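PDB 6NQC: cyanophycinase-like exopeptidase from actinobacterium SCGC AAA027-L06, which probably cleaves peptide bonds as a serine peptidase of family S51, releasing residues from chain ends as cyanophycinase-like exopeptidases are thought to do. Local coordinates for residues E33-L38 and K77-Q82; T130-P135 and S174-G179; I213-D218 and V240-G245. All blocks are in the same frame, centred on the assembly; numbering follows the deposited sequence.

Contact 1. Residues E33-L38 and K77-Q82; sequences EYLPAL and KQLGRQ. With SO4 (sulfate ion), chain B.
In the alpha/beta body of this S51-family peptidase, the loop that follows strand 26-29 drops onto helix 70-87, and Tyr34 and Leu35 meet Leu79 and Gly80 there. One face of the Tyr34 ring covers Gly80 CA, which makes a CH-pi contact with it, 4.1 Å from the ring centroid and 26° off the normal, with Tyr34 CD2 nearest Gly80 CA at 3.7 Å. With no side chain at Gly80, the ring sits close over the backbone. Glu33 CG covers the opposite face near the rim, while its carboxylate bonds to Gly121 N.

Leu79 packs on the stem of Tyr34. Its CG, anti to the backbone N (chi1 -162°), sits 4.1 Å from Tyr34 CB, and its CD1 meets Leu35 CD2 at 4.0 Å. No direct hydrogen bond joins the two segments, but one water donates to both Tyr34 O and Leu79 O, each at 2.9 Å. Arg81, the next residue after Gly80, points away from the loop, and Arg81 NH2 donates to O2 of a sulfate, probably from the crystallisation liquor, at 2.7 Å. The loop thus meets the helix on a bare patch of backbone, its polar linkage left to that water and to Gln83 NE2, which bonds Leu35 O.

Contact 2. Residues T130-P135 and S174-G179; sequences TLINTP and STEGFG
Phe178 presents the edge of its ring to the other segment: Ile132 N lies near the ring plane, 3.8 Å from Phe178 CE1, and Leu131 CB comes in obliquely to Phe178 CZ, also at 3.8 Å. One face of the ring is stacked against Trp137, from the helix that follows. The contact belongs to the alpha/beta body, at the type II beta turn, Leu131 to Thr134, that joins helix 124-131 to helix 135-145. The partner is strand 175-176, which pairs with strand 163-164, and the loop after it.

The side chain of Ile132 reaches across to Glu176. Its CG1 is anti to the backbone N (chi1 -170°) and the chain stays extended, which carries CD1 over the stem of the glutamate. There Ile132 CD1 touches Glu176 CG at 3.4 Å, a close approach for two carbons, and the two side chains cross at about a right angle. Glu176 is itself stretched out; Ile132 CD1 lies nearest its CG and also touches the carboxylate carbon. The same Ile132 CD1 also rests 3.7 Å from Gly177 O. Nearer its backbone, Ile132 CB is 4.3 Å from Phe178 CE1, so this one residue spans strand end and aromatic ring alike.

No hydrogen bond crosses between the segments; the polar ties run within 130-135 or to residues outside. Ile132 O is taken by Arg99, and Thr175 OG1 is paired with His125 on helix 124-131. Thr134 is the N-cap of helix 135-145, its OG1 bonded to Trp137 N. Thr134 OG1 also donates to Leu131 O at 2.7 Å, tilted 29° from the carbonyl plane.

Contact 3. Residues I213-D218 and V240-G245; sequences ILIGID and VHILKG
Gly216 and His241 pair reciprocally through their backbones: Gly216 N donates to His241 O, and His241 N to Gly216 O, both at 2.7 Å. Toward the other end Leu214 N gives to Lys244 O at 2.9 Å, while Leu214 O accepts twice, from Leu243 N at 2.8 Å and from Lys244 N at 3.3 Å. Leu243 and Lys244 both facing Leu214 make a classic beta bulge, which shifts the register by one residue.

These are the two central strands, 213-217 and 240-244, of a four-stranded mixed sheet, running antiparallel at 156° with 184-187 and 249-251 outside them.

Apolar contacts line the face that carries Ile215, Ile217, Val240 and Ile242: Ile215 CG2 touches Ile242 CD1 at 3.8 Å, and Ile217 CG1 approaches Val240 CG2. On the face of Leu214 and His241, Leu243 CD1 reaches over Gly216 N and packs on Leu214 CG.

The one polar side-chain pair is His241 with Asp218. His241 NE2 donates to Asp218 OD1 at 2.9 Å, from above the carboxylate plane, and weakly to Asp218 OD2, which also accepts from Lys239 N. Ring and carboxylate planes stand 56° apart.

The three contacts follow one another in series along the chain, and none touches another: their centres are 22 to 26 Å apart. Contacts 1 and 2 lie on opposite sides of the chain's centre. Contact 1 joins the loop after strand 26-29 of the eight-stranded mixed sheet to helix 70-87, and contact 2 ties the end of helix 124-131 and the turn after it to strand 175-176 and the following loop. Contact 3 belongs to the separate four-stranded sheet; its nearest atoms are about 7 Å from contact 1 and 11 Å from contact 2. One side chain of each contact, Glu33, Phe178 and Asp218, lies near, without touching, what may be the active site.

Contact 1. Residues E33-L38 and K77-Q82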
# COMPACT_ATOMS: atom_id res chain seq x y z
N GLU A 33 8.31 -5.12 -2.30
CA GLU A 33 8.25 -4.94 -0.86
C GLU A 33 9.34 -5.77 -0.18
O GLU A 33 9.69 -6.87 -0.63
CB GLU A 33 6.88 -5.32 -0.31
CG GLU A 33 6.52 -6.82 -0.38
CD GLU A 33 5.77 -7.17 -1.64
OE1 GLU A 33 6.44 -7.37 -2.65
OE2 GLU A 33 4.51 -7.21 -1.62
N TYR A 34 9.87 -5.20 0.91
CA TYR A 34 10.80 -5.87 1.81
C TYR A 34 12.12 -6.22 1.15
O TYR A 34 12.90 -7.02 1.71
CB TYR A 34 10.17 -7.12 2.44
CG TYR A 34 8.80 -6.91 3.04
CD1 TYR A 34 8.42 -5.67 3.52
CD2 TYR A 34 7.87 -7.95 3.09
CE1 TYR A 34 7.16 -5.45 4.05
CE2 TYR A 34 6.58 -7.73 3.64
CZ TYR A 34 6.25 -6.47 4.12
OH TYR A 34 5.01 -6.20 4.66
N LEU A 35 12.44 -5.67 0.01
CA LEU A 35 13.70 -6.05 -0.63
C LEU A 35 14.77 -4.97 -0.49
O LEU A 35 14.46 -3.79 -0.24
CB LEU A 35 13.52 -6.41 -2.10
CG LEU A 35 12.72 -7.71 -2.33
CD1 LEU A 35 12.81 -8.11 -3.80
CD2 LEU A 35 13.12 -8.87 -1.41
N PRO A 36 16.05 -5.33 -0.62
CA PRO A 36 17.12 -4.34 -0.39
C PRO A 36 16.97 -3.07 -1.20
O PRO A 36 17.24 -1.97 -0.68
CB PRO A 36 18.40 -5.11 -0.79
CG PRO A 36 18.08 -6.52 -0.52
CD PRO A 36 16.59 -6.69 -0.85
N ALA A 37 16.48 -3.18 -2.44
CA ALA A 37 16.39 -2.03 -3.32
C ALA A 37 15.43 -0.96 -2.81
O ALA A 37 15.59 0.22 -3.16
CB ALA A 37 15.96 -2.49 -4.73
N LEU A 38 14.44 -1.34 -2.01
CA LEU A 38 13.51 -0.40 -1.39
C LEU A 38 13.71 -0.30 0.11
O LEU A 38 12.86 0.22 0.83
CB LEU A 38 12.06 -0.79 -1.72
CG LEU A 38 11.65 -0.59 -3.17
CD1 LEU A 38 10.18 -0.96 -3.34
CD2 LEU A 38 11.91 0.83 -3.60
N LYS A 77 6.35 -13.74 6.14
CA LYS A 77 6.83 -13.38 7.48
C LYS A 77 8.35 -13.24 7.53
O LYS A 77 8.90 -12.23 8.03
CB LYS A 77 6.34 -14.42 8.48
CG LYS A 77 6.47 -14.05 9.93
CD LYS A 77 6.16 -15.24 10.84
CE LYS A 77 6.45 -14.92 12.27
NZ LYS A 77 5.61 -15.74 13.22
N GLN A 78 9.06 -14.23 6.98
CA GLN A 78 10.51 -14.25 7.11
C GLN A 78 11.16 -13.21 6.20
O GLN A 78 12.14 -12.57 6.58
CB GLN A 78 11.04 -15.65 6.80
CG GLN A 78 11.41 -16.45 8.05
CD GLN A 78 12.53 -15.81 8.88
OE1 GLN A 78 13.67 -15.61 8.41
NE2 GLN A 78 12.21 -15.47 10.12
N LEU A 79 10.61 -13.02 5.00
CA LEU A 79 11.03 -11.91 4.14
C LEU A 79 10.92 -10.57 4.87
O LEU A 79 11.88 -9.78 4.92
CB LEU A 79 10.18 -11.90 2.88
CG LEU A 79 10.69 -11.12 1.68
CD1 LEU A 79 12.03 -11.65 1.25
CD2 LEU A 79 9.68 -11.21 0.54
N GLY A 80 9.75 -10.30 5.46
CA GLY A 80 9.57 -9.05 6.18
C GLY A 80 10.43 -8.94 7.42
O GLY A 80 10.94 -7.87 7.74
N ARG A 81 10.57 -10.04 8.16
CA ARG A 81 11.41 -10.00 9.34
C ARG A 81 12.85 -9.67 8.98
O ARG A 81 13.50 -8.87 9.65
CB ARG A 81 11.33 -11.34 10.07
CG ARG A 81 12.01 -11.34 11.44
CD ARG A 81 11.67 -12.63 12.19
NE ARG A 81 10.44 -12.54 12.97
CZ ARG A 81 9.88 -13.57 13.61
NH1 ARG A 81 10.46 -14.78 13.55
NH2 ARG A 81 8.77 -13.39 14.31
N GLN A 82 13.37 -10.26 7.90
CA GLN A 82 14.75 -10.00 7.51
C GLN A 82 14.95 -8.58 7.03
O GLN A 82 16.01 -7.99 7.26
CB GLN A 82 15.19 -11.02 6.45
CG GLN A 82 15.19 -12.45 7.01
CD GLN A 82 15.51 -13.54 5.97
OE1 GLN A 82 15.81 -14.69 6.34
NE2 GLN A 82 15.41 -13.18 4.69
S SO4 B . 6.05 -11.21 15.41
O1 SO4 B . 5.19 -12.42 15.45
O2 SO4 B . 7.41 -11.55 15.82
O3 SO4 B . 5.53 -10.18 16.34
O4 SO4 B . 6.11 -10.73 14.03
O HOH W 1 14.03 -9.28 3.06

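Contact 2. Residues T130-P135 and S174-G179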
# COMPACT_ATOMS: atom_id res chain seq x y z
N THR A 130 -11.60 -8.69 2.77
CA THR A 130 -11.30 -9.23 4.08
C THR A 130 -11.19 -8.15 5.14
O THR A 130 -11.63 -8.37 6.27
CB THR A 130 -10.02 -10.08 4.05
OG1 THR A 130 -10.24 -11.24 3.22
CG2 THR A 130 -9.67 -10.57 5.39
N LEU A 131 -10.65 -6.96 4.80
CA LEU A 131 -10.47 -5.92 5.80
C LEU A 131 -11.48 -4.79 5.74
O LEU A 131 -11.54 -3.98 6.68
CB LEU A 131 -9.07 -5.30 5.70
CG LEU A 131 -7.93 -6.31 5.88
CD1 LEU A 131 -6.57 -5.62 5.82
CD2 LEU A 131 -8.09 -7.13 7.15
N ILE A 132 -12.24 -4.66 4.64
CA ILE A 132 -13.07 -3.45 4.50
C ILE A 132 -14.04 -3.38 5.67
O ILE A 132 -14.68 -4.38 6.03
CB ILE A 132 -13.80 -3.45 3.16
CG1 ILE A 132 -14.45 -2.10 2.92
CG2 ILE A 132 -14.82 -4.58 3.13
CD1 ILE A 132 -14.99 -1.92 1.47
N ASN A 133 -14.16 -2.20 6.27
CA ASN A 133 -15.13 -1.96 7.34
C ASN A 133 -14.95 -2.93 8.50
O ASN A 133 -15.92 -3.41 9.10
CB ASN A 133 -16.56 -2.04 6.82
CG ASN A 133 -16.82 -1.08 5.71
OD1 ASN A 133 -16.18 -0.02 5.63
ND2 ASN A 133 -17.75 -1.41 4.85
N THR A 134 -13.69 -3.20 8.87
CA THR A 134 -13.43 -4.03 10.02
C THR A 134 -12.82 -3.18 11.13
O THR A 134 -12.25 -2.11 10.88
CB THR A 134 -12.44 -5.16 9.72
OG1 THR A 134 -11.21 -4.57 9.29
CG2 THR A 134 -12.95 -6.13 8.69
N PRO A 135 -12.86 -3.66 12.37
CA PRO A 135 -12.19 -2.91 13.43
C PRO A 135 -10.70 -2.76 13.16
O PRO A 135 -10.12 -1.72 13.47
CB PRO A 135 -12.49 -3.73 14.69
CG PRO A 135 -13.10 -4.99 14.26
CD PRO A 135 -13.63 -4.82 12.88
N SER A 174 -16.52 -3.49 -10.12
CA SER A 174 -15.29 -3.38 -9.33
C SER A 174 -15.57 -3.76 -7.89
O SER A 174 -16.71 -3.67 -7.40
CB SER A 174 -14.76 -1.96 -9.42
OG SER A 174 -14.48 -1.67 -10.79
N THR A 175 -14.53 -4.23 -7.21
CA THR A 175 -14.57 -4.39 -5.77
C THR A 175 -14.33 -3.05 -5.07
O THR A 175 -13.48 -2.26 -5.48
CB THR A 175 -13.51 -5.42 -5.34
OG1 THR A 175 -13.80 -6.67 -5.97
CG2 THR A 175 -13.49 -5.59 -3.80
N GLU A 176 -15.09 -2.80 -4.02
CA GLU A 176 -14.87 -1.62 -3.19
C GLU A 176 -13.57 -1.75 -2.40
O GLU A 176 -13.32 -2.75 -1.73
CB GLU A 176 -16.06 -1.45 -2.24
CG GLU A 176 -16.00 -0.25 -1.33
CD GLU A 176 -17.32 -0.02 -0.56
OE1 GLU A 176 -18.35 -0.61 -0.96
OE2 GLU A 176 -17.31 0.74 0.44
N GLY A 177 -12.71 -0.74 -2.52
CA GLY A 177 -11.51 -0.63 -1.73
C GLY A 177 -11.70 0.24 -0.51
O GLY A 177 -12.82 0.61 -0.13
N PHE A 178 -10.58 0.58 0.11
CA PHE A 178 -10.61 1.30 1.38
C PHE A 178 -10.85 2.79 1.17
O PHE A 178 -11.33 3.46 2.07
CB PHE A 178 -9.30 1.09 2.13
CG PHE A 178 -8.94 -0.36 2.36
CD1 PHE A 178 -9.93 -1.32 2.55
CD2 PHE A 178 -7.62 -0.76 2.36
CE1 PHE A 178 -9.58 -2.63 2.77
CE2 PHE A 178 -7.27 -2.08 2.56
CZ PHE A 178 -8.21 -3.00 2.80
N GLY A 179 -10.50 3.33 -0.01
CA GLY A 179 -10.86 4.67 -0.39
C GLY A 179 -10.13 5.79 0.33
O GLY A 179 -10.70 6.86 0.51

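Contact 3. Residues I213-D218 and V240-G245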
# COMPACT_ATOMS: atom_id res chain seq x y z
N ILE A 213 -7.93 10.36 -11.38
CA ILE A 213 -6.54 10.28 -11.81
C ILE A 213 -6.09 8.83 -11.73
O ILE A 213 -6.30 8.14 -10.72
CB ILE A 213 -5.62 11.19 -10.96
CG1 ILE A 213 -5.98 12.65 -11.15
CG2 ILE A 213 -4.14 10.87 -11.31
CD1 ILE A 213 -5.34 13.55 -10.15
N LEU A 214 -5.49 8.37 -12.81
CA LEU A 214 -5.01 7.00 -12.94
C LEU A 214 -3.51 7.05 -13.18
O LEU A 214 -3.05 7.73 -14.11
CB LEU A 214 -5.69 6.27 -14.10
CG LEU A 214 -5.23 4.85 -14.36
CD1 LEU A 214 -5.63 3.96 -13.15
CD2 LEU A 214 -5.81 4.26 -15.63
N ILE A 215 -2.76 6.28 -12.38
CA ILE A 215 -1.31 6.28 -12.54
C ILE A 215 -0.83 4.85 -12.61
O ILE A 215 -1.45 3.92 -12.05
CB ILE A 215 -0.57 7.01 -11.39
CG1 ILE A 215 -0.73 6.29 -10.05
CG2 ILE A 215 -1.13 8.41 -11.30
CD1 ILE A 215 0.12 6.89 -8.92
N GLY A 216 0.31 4.67 -13.25
CA GLY A 216 1.01 3.41 -13.26
C GLY A 216 2.33 3.55 -12.53
O GLY A 216 3.01 4.57 -12.65
N ILE A 217 2.68 2.53 -11.76
CA ILE A 217 3.95 2.49 -11.02
C ILE A 217 4.68 1.24 -11.47
O ILE A 217 4.17 0.12 -11.33
CB ILE A 217 3.72 2.50 -9.50
CG1 ILE A 217 2.92 3.77 -9.12
CG2 ILE A 217 5.06 2.48 -8.76
CD1 ILE A 217 2.58 3.84 -7.61
N ASP A 218 5.88 1.43 -12.04
CA ASP A 218 6.72 0.33 -12.46
C ASP A 218 7.18 -0.52 -11.28
O ASP A 218 7.15 -0.11 -10.11
CB ASP A 218 7.99 0.83 -13.17
CG ASP A 218 7.73 1.34 -14.57
OD1 ASP A 218 6.64 1.07 -15.10
OD2 ASP A 218 8.59 2.04 -15.13
N VAL A 240 7.06 6.30 -12.77
CA VAL A 240 5.64 6.46 -12.50
C VAL A 240 5.04 7.11 -13.73
O VAL A 240 5.54 8.14 -14.21
CB VAL A 240 5.39 7.33 -11.26
CG1 VAL A 240 3.91 7.68 -11.15
CG2 VAL A 240 5.89 6.63 -10.03
N HIS A 241 3.94 6.56 -14.20
CA HIS A 241 3.26 7.01 -15.40
C HIS A 241 1.93 7.65 -15.05
O HIS A 241 1.08 7.04 -14.39
CB HIS A 241 3.06 5.82 -16.34
CG HIS A 241 4.29 5.00 -16.51
ND1 HIS A 241 5.12 5.12 -17.60
CD2 HIS A 241 4.85 4.07 -15.70
CE1 HIS A 241 6.13 4.29 -17.47
NE2 HIS A 241 5.99 3.64 -16.33
N ILE A 242 1.78 8.91 -15.46
CA ILE A 242 0.48 9.58 -15.35
C ILE A 242 -0.34 9.19 -16.57
O ILE A 242 0.02 9.51 -17.70
CB ILE A 242 0.66 11.09 -15.26
CG1 ILE A 242 1.70 11.43 -14.20
CG2 ILE A 242 -0.68 11.78 -14.98
CD1 ILE A 242 1.52 10.66 -12.87
N LEU A 243 -1.47 8.51 -16.34
CA LEU A 243 -2.20 7.91 -17.46
C LEU A 243 -3.50 8.62 -17.81
O LEU A 243 -3.82 8.73 -19.00
CB LEU A 243 -2.52 6.44 -17.15
CG LEU A 243 -1.31 5.57 -16.84
CD1 LEU A 243 -1.73 4.19 -16.46
CD2 LEU A 243 -0.36 5.52 -18.03
N LYS A 244 -4.26 9.07 -16.82
CA LYS A 244 -5.58 9.64 -17.03
C LYS A 244 -5.86 10.62 -15.91
O LYS A 244 -5.40 10.43 -14.78
CB LYS A 244 -6.66 8.55 -17.08
CG LYS A 244 -8.03 9.09 -17.35
CD LYS A 244 -8.98 8.00 -17.76
CE LYS A 244 -9.80 7.54 -16.59
NZ LYS A 244 -9.83 6.07 -16.51
N GLY A 245 -6.66 11.66 -16.24
CA GLY A 245 -7.06 12.70 -15.31
C GLY A 245 -6.06 13.83 -15.16
O GLY A 245 -6.40 14.85 -14.54